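Local coordinates for uncharacterized protein with cystatin-like fold (Methylibium petroleiphilum PM1, PDB 3G16) that is of unknown function but has the cystatin-like fold of SnoaL-like proteins and may bind a small molecule, at residues A105-F110 / E119-Y124; L69-T74 / W91-T96; C34-A39 / R112-I117. One frame throughout, in Å; residues are numbered along the deposited sequence.

Interaction 1 of 3, residues A105-F110 / E119-Y124; sequences AECVEF and EIRAFY
Arg121 reaches across to Cys107 and Glu109 on the adjacent antiparallel strand. Its CB rises from the sheet face that also carries Ala105, Cys107, Glu109, Glu119 and Phe123, and CG stands beside the backbone N. The chain bends at chi3 (-59°), which turns NE aside; CZ of Arg121 comes within 4.1 Å of Cys107 CB. One guanidinium face lies on Cys107 CB, which is 3.8 Å from Arg121 NH2. NE forms a salt bridge with Glu90 of the second subunit. At the tip, Arg121 NH1 holds two carboxylates, Glu109 OE2 at 3.0 Å from Arg121 NH1 and Glu119 OE2 at 2.8 Å from Arg121 NH1; it meets the first from above the carboxylate plane and the second on the anti side. NH2 shares a water with Glu109 OE2.

The strands are the two arms of the hairpin 100-111/116-124, central to the cystatin-like sheet, and Cys107 with Arg121 forms a hydrogen-bonded pair in it. The two glutamates run side by side with stacked carboxylates, Glu109 OE2 and Glu119 OE2 3.8 Å apart, a repulsion probably offset by Arg121 together with Arg118, salt-bridged to Glu109 OE1, and Arg145, salt-bridged to Glu119 OE2. A second water donates to both OE1 atoms.

On the opposite face Glu106 CD packs against Ile120 CG2 at 3.5 Å, while its OE2 is hydrogen-bonded to Tyr20 of helix 9-24 and its OE1 weakly to an unidentified ligand.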
loop_
_atom_site.group_PDB
_atom_site.type_symbol
_atom_site.label_atom_id
_atom_site.label_comp_id
_atom_site.label_asym_id
_atom_site.label_seq_id
_atom_site.Cartn_x
_atom_site.Cartn_y
_atom_site.Cartn_z
ATOM N N ALA A 105 -1.569 -2.719 3.123
ATOM C CA ALA A 105 -1.795 -2.689 1.683
ATOM C C ALA A 105 -0.535 -3.178 1.019
ATOM O O ALA A 105 0.553 -3.114 1.605
ATOM C CB ALA A 105 -2.178 -1.299 1.211
ATOM N N GLU A 106 -0.692 -3.722 -0.181
ATOM C CA GLU A 106 0.480 -4.204 -0.899
ATOM C C GLU A 106 0.383 -3.961 -2.379
ATOM O O GLU A 106 -0.707 -3.941 -2.949
ATOM C CB GLU A 106 0.736 -5.659 -0.619
ATOM C CG GLU A 106 -0.364 -6.628 -1.096
ATOM C CD GLU A 106 -0.255 -8.005 -0.423
ATOM O OE1 GLU A 106 0.396 -8.127 0.604
ATOM O OE2 GLU A 106 -0.913 -8.944 -0.936
ATOM N N CYS A 107 1.552 -3.739 -2.993
ATOM C CA CYS A 107 1.668 -3.616 -4.446
ATOM C C CYS A 107 2.034 -4.962 -4.996
ATOM O O CYS A 107 2.904 -5.656 -4.421
ATOM C CB CYS A 107 2.746 -2.629 -4.799
ATOM S SG CYS A 107 2.313 -0.916 -4.293
ATOM N N VAL A 108 1.391 -5.353 -6.100
ATOM C CA VAL A 108 1.611 -6.647 -6.724
ATOM C C VAL A 108 2.007 -6.440 -8.154
ATOM O O VAL A 108 1.267 -5.770 -8.914
ATOM C CB VAL A 108 0.311 -7.483 -6.653
ATOM C CG1 VAL A 108 0.472 -8.849 -7.309
ATOM C CG2 VAL A 108 -0.170 -7.660 -5.214
ATOM N N GLU A 109 3.160 -6.967 -8.566
ATOM C CA GLU A 109 3.564 -6.944 -9.953
ATOM C C GLU A 109 3.328 -8.295 -10.584
ATOM O O GLU A 109 3.681 -9.312 -10.020
ATOM C CB GLU A 109 5.046 -6.625 -10.113
ATOM C CG GLU A 109 5.481 -5.285 -9.557
ATOM C CD GLU A 109 6.898 -4.928 -9.903
ATOM O OE1 GLU A 109 7.639 -5.756 -10.445
ATOM O OE2 GLU A 109 7.258 -3.772 -9.545
ATOM N N PHE A 110 2.761 -8.285 -11.801
ATOM C CA PHE A 110 2.644 -9.480 -12.602
ATOM C C PHE A 110 3.763 -9.599 -13.607
ATOM O O PHE A 110 4.276 -8.615 -14.130
ATOM C CB PHE A 110 1.296 -9.499 -13.331
ATOM C CG PHE A 110 0.167 -9.903 -12.436
ATOM C CD1 PHE A 110 -0.418 -8.964 -11.572
ATOM C CD2 PHE A 110 -0.294 -11.190 -12.396
ATOM C CE1 PHE A 110 -1.434 -9.347 -10.732
ATOM C CE2 PHE A 110 -1.325 -11.556 -11.555
ATOM C CZ PHE A 110 -1.879 -10.643 -10.728
ATOM N N GLU A 119 6.171 -10.298 -7.869
ATOM C CA GLU A 119 6.639 -9.564 -6.698
ATOM C C GLU A 119 5.476 -8.996 -5.934
ATOM O O GLU A 119 4.500 -8.548 -6.533
ATOM C CB GLU A 119 7.528 -8.410 -7.157
ATOM C CG GLU A 119 8.188 -7.628 -6.037
ATOM C CD GLU A 119 9.188 -6.625 -6.554
ATOM O OE1 GLU A 119 10.250 -7.064 -7.069
ATOM O OE2 GLU A 119 8.909 -5.421 -6.507
ATOM N N ILE A 120 5.615 -8.972 -4.602
ATOM C CA ILE A 120 4.637 -8.326 -3.707
ATOM C C ILE A 120 5.430 -7.456 -2.736
ATOM O O ILE A 120 6.466 -7.912 -2.209
ATOM C CB ILE A 120 3.732 -9.315 -2.942
ATOM C CG1 ILE A 120 3.005 -10.243 -3.924
ATOM C CG2 ILE A 120 2.777 -8.546 -2.022
ATOM C CD1 ILE A 120 2.146 -11.297 -3.250
ATOM N N ARG A 121 5.007 -6.213 -2.544
ATOM C CA ARG A 121 5.640 -5.273 -1.592
ATOM C C ARG A 121 4.550 -4.858 -0.624
ATOM O O ARG A 121 3.613 -4.178 -1.031
ATOM C CB ARG A 121 6.223 -4.086 -2.340
ATOM C CG ARG A 121 7.275 -4.467 -3.378
ATOM C CD ARG A 121 8.002 -3.267 -3.941
ATOM N NE ARG A 121 7.165 -2.278 -4.591
ATOM C CZ ARG A 121 6.702 -2.389 -5.836
ATOM N NH1 ARG A 121 6.951 -3.454 -6.579
ATOM N NH2 ARG A 121 5.992 -1.404 -6.358
ATOM N N ALA A 122 4.704 -5.234 0.661
ATOM C CA ALA A 122 3.653 -4.973 1.651
ATOM C C ALA A 122 4.017 -3.894 2.662
ATOM O O ALA A 122 5.173 -3.755 3.078
ATOM C CB ALA A 122 3.308 -6.250 2.420
ATOM N N PHE A 123 2.984 -3.146 3.031
ATOM C CA PHE A 123 3.046 -1.982 3.927
ATOM C C PHE A 123 1.971 -2.166 4.974
ATOM O O PHE A 123 0.947 -2.808 4.701
ATOM C CB PHE A 123 2.809 -0.702 3.149
ATOM C CG PHE A 123 3.768 -0.553 1.996
ATOM C CD1 PHE A 123 4.996 0.036 2.154
ATOM C CD2 PHE A 123 3.474 -1.096 0.764
ATOM C CE1 PHE A 123 5.913 0.136 1.099
ATOM C CE2 PHE A 123 4.375 -1.010 -0.306
ATOM C CZ PHE A 123 5.575 -0.388 -0.125
ATOM N N TYR A 124 2.166 -1.571 6.141
ATOM C CA TYR A 124 1.282 -1.796 7.274
ATOM C C TYR A 124 0.610 -0.576 7.819
ATOM O O TYR A 124 1.184 0.517 7.814
ATOM C CB TYR A 124 2.070 -2.383 8.446
ATOM C CG TYR A 124 2.694 -3.743 8.276
ATOM C CD1 TYR A 124 2.305 -4.630 7.263
ATOM C CD2 TYR A 124 3.629 -4.191 9.211
ATOM C CE1 TYR A 124 2.874 -5.936 7.185
ATOM C CE2 TYR A 124 4.178 -5.464 9.128
ATOM C CZ TYR A 124 3.804 -6.302 8.117
ATOM O OH TYR A 124 4.311 -7.574 8.048
HETATM O O HOH W 1 10.036 -6.957 -9.869
HETATM O O HOH W 2 5.892 -1.592 -9.324
#

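Interaction 2 of 3, residues L69-T74 / W91-T96; sequences LGSYWT and WTHFKT
The imidazole of His93 lies between Trp73 on one face and the CG of Lys95 on the other, with Ser71 OG at its edge in the ring plane. CG of His93 is anti to the backbone N (chi1 179°), which puts that atom 3.4 Å from Trp73 NE1. The indole five-membered ring is inclined to the imidazole by 31°, an oblique pairing in which the two side chains run the same way. His93 NE2 and Ser71 OG share a 2.7 Å hydrogen bond, fixing the ring's rotation, while ND1 and Trp73 NE1 both bond an unidentified ligand, the former weakly. An alanine in place of His93 would probably leave Ser71 OG without its imidazole partner and open a gap beside the indole.

On the other face of the sheet, the Phe94 ring has Thr92 CG2 over one side and Thr74 CG2 at its edge, 4.0 Å from Phe94 CE2. Thr74 and Thr92 lie alongside each other, and each hydroxyl is hydrogen-bonded to Asp76. Tyr72 with Phe94 and Thr74 with Thr92 form hydrogen-bonded pairs of the antiparallel hairpin. Where it runs out, Thr96 OG1 donates to Gly70 O at 2.7 Å from above the carbonyl plane, and also bonds Ser151 of the second subunit.

Strand 71-81 is outermost within the chain, and strand 86-95 continues the sheet to strand 100-111. Helix 9-24 packs on Trp73 through Tyr20 and Cys23, whereas the second subunit meets the Phe94 face through Ser151 and Arg148.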
loop_
_atom_site.group_PDB
_atom_site.type_symbol
_atom_site.label_atom_id
_atom_site.label_comp_id
_atom_site.label_asym_id
_atom_site.label_seq_id
_atom_site.Cartn_x
_atom_site.Cartn_y
_atom_site.Cartn_z
ATOM N N LEU A 69 -0.523 -19.272 14.069
ATOM C CA LEU A 69 -1.232 -18.074 14.466
ATOM C C LEU A 69 -2.743 -18.144 14.187
ATOM O O LEU A 69 -3.494 -17.305 14.681
ATOM C CB LEU A 69 -0.692 -16.866 13.711
ATOM C CG LEU A 69 0.821 -16.562 13.766
ATOM C CD1 LEU A 69 1.157 -15.375 12.935
ATOM C CD2 LEU A 69 1.236 -16.385 15.250
ATOM N N GLY A 70 -3.171 -19.108 13.402
ATOM C CA GLY A 70 -4.549 -19.129 12.941
ATOM C C GLY A 70 -4.812 -18.014 11.929
ATOM O O GLY A 70 -5.974 -17.578 11.761
ATOM N N SER A 71 -3.775 -17.528 11.241
ATOM C CA SER A 71 -3.887 -16.444 10.298
ATOM C C SER A 71 -5.042 -16.653 9.320
ATOM O O SER A 71 -5.268 -17.737 8.831
ATOM C CB SER A 71 -2.628 -16.334 9.505
ATOM O OG SER A 71 -1.540 -16.007 10.358
ATOM N N TYR A 72 -5.786 -15.583 9.112
ATOM C CA TYR A 72 -6.857 -15.572 8.109
ATOM C C TYR A 72 -6.810 -14.203 7.489
ATOM O O TYR A 72 -6.824 -13.186 8.186
ATOM C CB TYR A 72 -8.205 -15.806 8.756
ATOM C CG TYR A 72 -9.300 -16.159 7.753
ATOM C CD1 TYR A 72 -9.939 -15.163 7.014
ATOM C CD2 TYR A 72 -9.643 -17.468 7.512
ATOM C CE1 TYR A 72 -10.911 -15.498 6.076
ATOM C CE2 TYR A 72 -10.662 -17.814 6.594
ATOM C CZ TYR A 72 -11.270 -16.805 5.879
ATOM O OH TYR A 72 -12.264 -17.101 4.931
ATOM N N TRP A 73 -6.748 -14.149 6.169
ATOM C CA TRP A 73 -6.634 -12.910 5.435
ATOM C C TRP A 73 -7.908 -12.579 4.674
ATOM O O TRP A 73 -8.542 -13.455 4.097
ATOM C CB TRP A 73 -5.500 -13.048 4.416
ATOM C CG TRP A 73 -4.157 -13.089 4.980
ATOM C CD1 TRP A 73 -3.347 -12.005 5.168
ATOM C CD2 TRP A 73 -3.375 -14.240 5.345
ATOM N NE1 TRP A 73 -2.141 -12.395 5.690
ATOM C CE2 TRP A 73 -2.116 -13.768 5.786
ATOM C CE3 TRP A 73 -3.618 -15.608 5.376
ATOM C CZ2 TRP A 73 -1.099 -14.645 6.191
ATOM C CZ3 TRP A 73 -2.599 -16.459 5.779
ATOM C CH2 TRP A 73 -1.361 -15.964 6.182
ATOM N N THR A 74 -8.202 -11.305 4.572
ATOM C CA THR A 74 -9.277 -10.805 3.750
ATOM C C THR A 74 -8.757 -9.775 2.761
ATOM O O THR A 74 -7.828 -8.993 3.066
ATOM C CB THR A 74 -10.422 -10.205 4.577
ATOM O OG1 THR A 74 -9.963 -9.085 5.336
ATOM C CG2 THR A 74 -11.007 -11.251 5.517
ATOM N N TRP A 91 -5.630 -5.150 2.635
ATOM C CA TRP A 91 -5.892 -6.435 3.236
ATOM C C TRP A 91 -5.946 -6.387 4.763
ATOM O O TRP A 91 -5.503 -5.405 5.391
ATOM C CB TRP A 91 -4.813 -7.454 2.769
ATOM C CG TRP A 91 -3.402 -6.976 2.997
ATOM C CD1 TRP A 91 -2.582 -6.474 2.034
ATOM C CD2 TRP A 91 -2.649 -6.910 4.228
ATOM N NE1 TRP A 91 -1.379 -6.072 2.581
ATOM C CE2 TRP A 91 -1.378 -6.355 3.916
ATOM C CE3 TRP A 91 -2.898 -7.310 5.539
ATOM C CZ2 TRP A 91 -0.390 -6.146 4.887
ATOM C CZ3 TRP A 91 -1.915 -7.107 6.506
ATOM C CH2 TRP A 91 -0.674 -6.525 6.163
ATOM N N THR A 92 -6.434 -7.465 5.351
ATOM C CA THR A 92 -6.410 -7.649 6.789
ATOM C C THR A 92 -5.831 -9.025 7.044
ATOM O O THR A 92 -6.229 -10.009 6.405
ATOM C CB THR A 92 -7.789 -7.537 7.444
ATOM O OG1 THR A 92 -8.312 -6.222 7.176
ATOM C CG2 THR A 92 -7.729 -7.753 8.974
ATOM N N HIS A 93 -4.883 -9.074 7.967
ATOM C CA HIS A 93 -4.289 -10.298 8.471
ATOM C C HIS A 93 -4.828 -10.463 9.906
ATOM O O HIS A 93 -4.422 -9.747 10.837
ATOM C CB HIS A 93 -2.758 -10.184 8.426
ATOM C CG HIS A 93 -2.038 -11.391 8.956
ATOM N ND1 HIS A 93 -0.663 -11.507 8.898
ATOM C CD2 HIS A 93 -2.500 -12.554 9.475
ATOM C CE1 HIS A 93 -0.317 -12.667 9.448
ATOM N NE2 HIS A 93 -1.413 -13.327 9.795
ATOM N N PHE A 94 -5.770 -11.376 10.087
ATOM C CA PHE A 94 -6.321 -11.692 11.383
ATOM C C PHE A 94 -5.436 -12.764 11.991
ATOM O O PHE A 94 -5.370 -13.869 11.486
ATOM C CB PHE A 94 -7.753 -12.227 11.279
ATOM C CG PHE A 94 -8.769 -11.184 10.904
ATOM C CD1 PHE A 94 -9.230 -10.314 11.850
ATOM C CD2 PHE A 94 -9.246 -11.083 9.606
ATOM C CE1 PHE A 94 -10.169 -9.325 11.513
ATOM C CE2 PHE A 94 -10.184 -10.103 9.258
ATOM C CZ PHE A 94 -10.607 -9.223 10.238
ATOM N N LYS A 95 -4.733 -12.423 13.065
ATOM C CA LYS A 95 -3.887 -13.393 13.786
ATOM C C LYS A 95 -4.817 -13.968 14.842
ATOM O O LYS A 95 -4.750 -13.643 16.025
ATOM C CB LYS A 95 -2.674 -12.692 14.383
ATOM C CG LYS A 95 -1.772 -12.147 13.324
ATOM C CD LYS A 95 -0.747 -11.277 13.952
ATOM C CE LYS A 95 0.159 -10.704 12.994
ATOM N NZ LYS A 95 1.107 -9.935 13.862
ATOM N N THR A 96 -5.681 -14.864 14.397
ATOM C CA THR A 96 -6.798 -15.316 15.165
ATOM C C THR A 96 -6.450 -15.785 16.552
ATOM O O THR A 96 -7.094 -15.386 17.552
ATOM C CB THR A 96 -7.550 -16.437 14.396
ATOM O OG1 THR A 96 -7.742 -16.007 13.042
ATOM C CG2 THR A 96 -8.914 -16.783 15.071
#

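Interaction 3 of 3, residues C34-A39 / R112-I117; sequences CFVPEA and RASGLI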
loop_
_atom_site.group_PDB
_atom_site.type_symbol
_atom_site.label_atom_id
_atom_site.label_comp_id
_atom_site.label_asym_id
_atom_site.label_seq_id
_atom_site.Cartn_x
_atom_site.Cartn_y
_atom_site.Cartn_z
ATOM N N CYS A 34 0.429 -19.581 -8.141
ATOM C CA CYS A 34 0.069 -18.211 -8.445
ATOM C C CYS A 34 1.243 -17.291 -8.733
ATOM O O CYS A 34 1.049 -16.117 -9.041
ATOM C CB CYS A 34 -0.654 -17.611 -7.239
ATOM S SG CYS A 34 -2.258 -18.427 -6.916
ATOM N N PHE A 35 2.451 -17.830 -8.561
ATOM C CA PHE A 35 3.683 -17.071 -8.723
ATOM C C PHE A 35 4.647 -17.629 -9.736
ATOM O O PHE A 35 4.688 -18.844 -9.940
ATOM C CB PHE A 35 4.482 -17.142 -7.407
ATOM C CG PHE A 35 3.839 -16.442 -6.238
ATOM C CD1 PHE A 35 3.983 -15.072 -6.062
ATOM C CD2 PHE A 35 3.087 -17.134 -5.308
ATOM C CE1 PHE A 35 3.400 -14.420 -4.999
ATOM C CE2 PHE A 35 2.483 -16.479 -4.241
ATOM C CZ PHE A 35 2.654 -15.127 -4.078
ATOM N N VAL A 36 5.468 -16.779 -10.320
ATOM C CA VAL A 36 6.668 -17.276 -10.991
ATOM C C VAL A 36 7.545 -17.886 -9.862
ATOM O O VAL A 36 7.539 -17.398 -8.726
ATOM C CB VAL A 36 7.443 -16.220 -11.788
ATOM C CG1 VAL A 36 6.512 -15.586 -12.854
ATOM C CG2 VAL A 36 7.983 -15.141 -10.901
ATOM N N PRO A 37 8.328 -18.923 -10.154
ATOM C CA PRO A 37 9.109 -19.583 -9.080
ATOM C C PRO A 37 10.008 -18.672 -8.282
ATOM O O PRO A 37 10.164 -18.882 -7.058
ATOM C CB PRO A 37 9.906 -20.653 -9.835
ATOM C CG PRO A 37 9.154 -20.864 -11.108
ATOM C CD PRO A 37 8.428 -19.613 -11.453
ATOM N N GLU A 38 10.585 -17.686 -8.929
ATOM C CA GLU A 38 11.516 -16.782 -8.293
ATOM C C GLU A 38 10.868 -15.561 -7.634
ATOM O O GLU A 38 11.590 -14.633 -7.228
ATOM C CB GLU A 38 12.565 -16.340 -9.333
ATOM C CG GLU A 38 12.095 -15.381 -10.457
ATOM C CD GLU A 38 11.359 -16.009 -11.684
ATOM O OE1 GLU A 38 10.988 -17.187 -11.684
ATOM O OE2 GLU A 38 11.173 -15.251 -12.674
ATOM N N ALA A 39 9.542 -15.536 -7.529
ATOM C CA ALA A 39 8.882 -14.383 -6.951
ATOM C C ALA A 39 9.409 -14.073 -5.551
ATOM O O ALA A 39 9.745 -14.977 -4.785
ATOM C CB ALA A 39 7.370 -14.641 -6.845
ATOM N N ARG A 112 4.044 -10.484 -17.111
ATOM C CA ARG A 112 3.136 -10.512 -18.274
ATOM C C ARG A 112 3.309 -11.767 -19.124
ATOM O O ARG A 112 2.334 -12.231 -19.711
ATOM C CB ARG A 112 3.346 -9.302 -19.145
ATOM C CG ARG A 112 3.035 -7.956 -18.495
ATOM C CD ARG A 112 3.617 -6.848 -19.355
ATOM N NE ARG A 112 3.390 -5.487 -18.879
ATOM C CZ ARG A 112 2.363 -4.728 -19.220
ATOM N NH1 ARG A 112 1.394 -5.186 -19.993
ATOM N NH2 ARG A 112 2.281 -3.463 -18.786
ATOM N N ALA A 113 4.526 -12.317 -19.147
ATOM C CA ALA A 113 4.847 -13.459 -19.991
ATOM C C ALA A 113 4.226 -14.746 -19.483
ATOM O O ALA A 113 4.133 -15.707 -20.259
ATOM C CB ALA A 113 6.382 -13.609 -20.107
ATOM N N SER A 114 3.805 -14.805 -18.216
ATOM C CA SER A 114 3.179 -15.998 -17.663
ATOM C C SER A 114 1.804 -15.749 -17.067
ATOM O O SER A 114 1.050 -16.704 -16.903
ATOM C CB SER A 114 4.084 -16.642 -16.589
ATOM O OG SER A 114 4.163 -15.802 -15.448
ATOM N N GLY A 115 1.483 -14.512 -16.689
ATOM C CA GLY A 115 0.221 -14.170 -16.078
ATOM C C GLY A 115 0.206 -14.452 -14.591
ATOM O O GLY A 115 -0.847 -14.380 -13.946
ATOM N N LEU A 116 1.396 -14.643 -14.009
ATOM C CA LEU A 116 1.528 -14.949 -12.588
ATOM C C LEU A 116 2.236 -13.820 -11.848
ATOM O O LEU A 116 2.814 -12.945 -12.440
ATOM C CB LEU A 116 2.286 -16.253 -12.405
ATOM C CG LEU A 116 1.624 -17.384 -13.196
ATOM C CD1 LEU A 116 2.528 -18.727 -12.832
ATOM C CD2 LEU A 116 0.156 -17.719 -12.771
ATOM N N ILE A 117 2.145 -13.835 -10.517
ATOM C CA ILE A 117 2.724 -12.784 -9.683
ATOM C C ILE A 117 4.231 -12.942 -9.631
ATOM O O ILE A 117 4.732 -14.049 -9.389
ATOM C CB ILE A 117 2.137 -12.838 -8.276
ATOM C CG1 ILE A 117 0.628 -12.546 -8.319
ATOM C CG2 ILE A 117 2.832 -11.815 -7.392
ATOM C CD1 ILE A 117 -0.117 -12.873 -7.026
#
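Phe35 and Ile117 bring their side chains together at an angle on the same face of the sheet, with CD1 and CE1 of the ring meeting CB and CG2 of the isoleucine. Phe35 CE1 touches Ile117 CG2 at 3.6 Å, and CD1 comes equally near Ile117 CB. In Ile117, CG2 is anti to the backbone N, which directs this methyl to Phe35 CE1, while CG1 takes the place beside the backbone N and passes 3.7 Å from Cys34 O. The carbonyl oxygen of Ile117 lies at the ring's edge, near its plane.

Two backbone bonds secure this parallel pair. Ile117 N donates to Cys34 O at 2.9 Å, nearly straight at 169°, and Val36 N donates to Ile117 O at 3.0 Å.

Leu116 points toward the segment 34-39: its CB lies 3.6 Å from Cys34 O, and its CD1 is as close to Phe35 O. The leucine thus rests mainly on backbone, with Leu116 CB also 4.3 Å from Val36 CG1. Further out, Val36 CG1 packs against Ser114 OG at 3.5 Å; that hydroxyl is hydrogen-bonded to Asp111. Past Val36 the chain makes a type I turn closed by Ala39 N to Val36 O and rounds a corner at Pro37 and Glu38.

Tyr19 of helix 9-24 meets the Phe35 ring edge-to-face, and Ile58 of helix 55-69 also packs on it. Val15 touches both Cys34 and Ile117. This is the place in the cystatin-like, NTF2-type fold where the chain, leaving the N-terminal helices, first pairs with the last long strand of the curved sheet.

Interactions 1 and 3 share strand 116-124: the first pairs it antiparallel with its hairpin partner near the centre of the chain, the third pairs its start in parallel with the short strand 35-36. They touch where Val108 and Phe110 pack against residues 115-117. Interaction 2 lies further across the same sheet, toward its outermost strand 71-81; though about 15 Å from the chain centre, it is largely buried between helix 9-24 and the second subunit. Trp91 joins it to interaction 1 through Glu106 and Tyr124. The chemistry differs accordingly: a buried salt-bridge network in 1, aromatic and hydroxyl groups in 2, and mainly apolar packing in 3, whose loop residues reach the surface. The second subunit touches 1 and 2 but not 3.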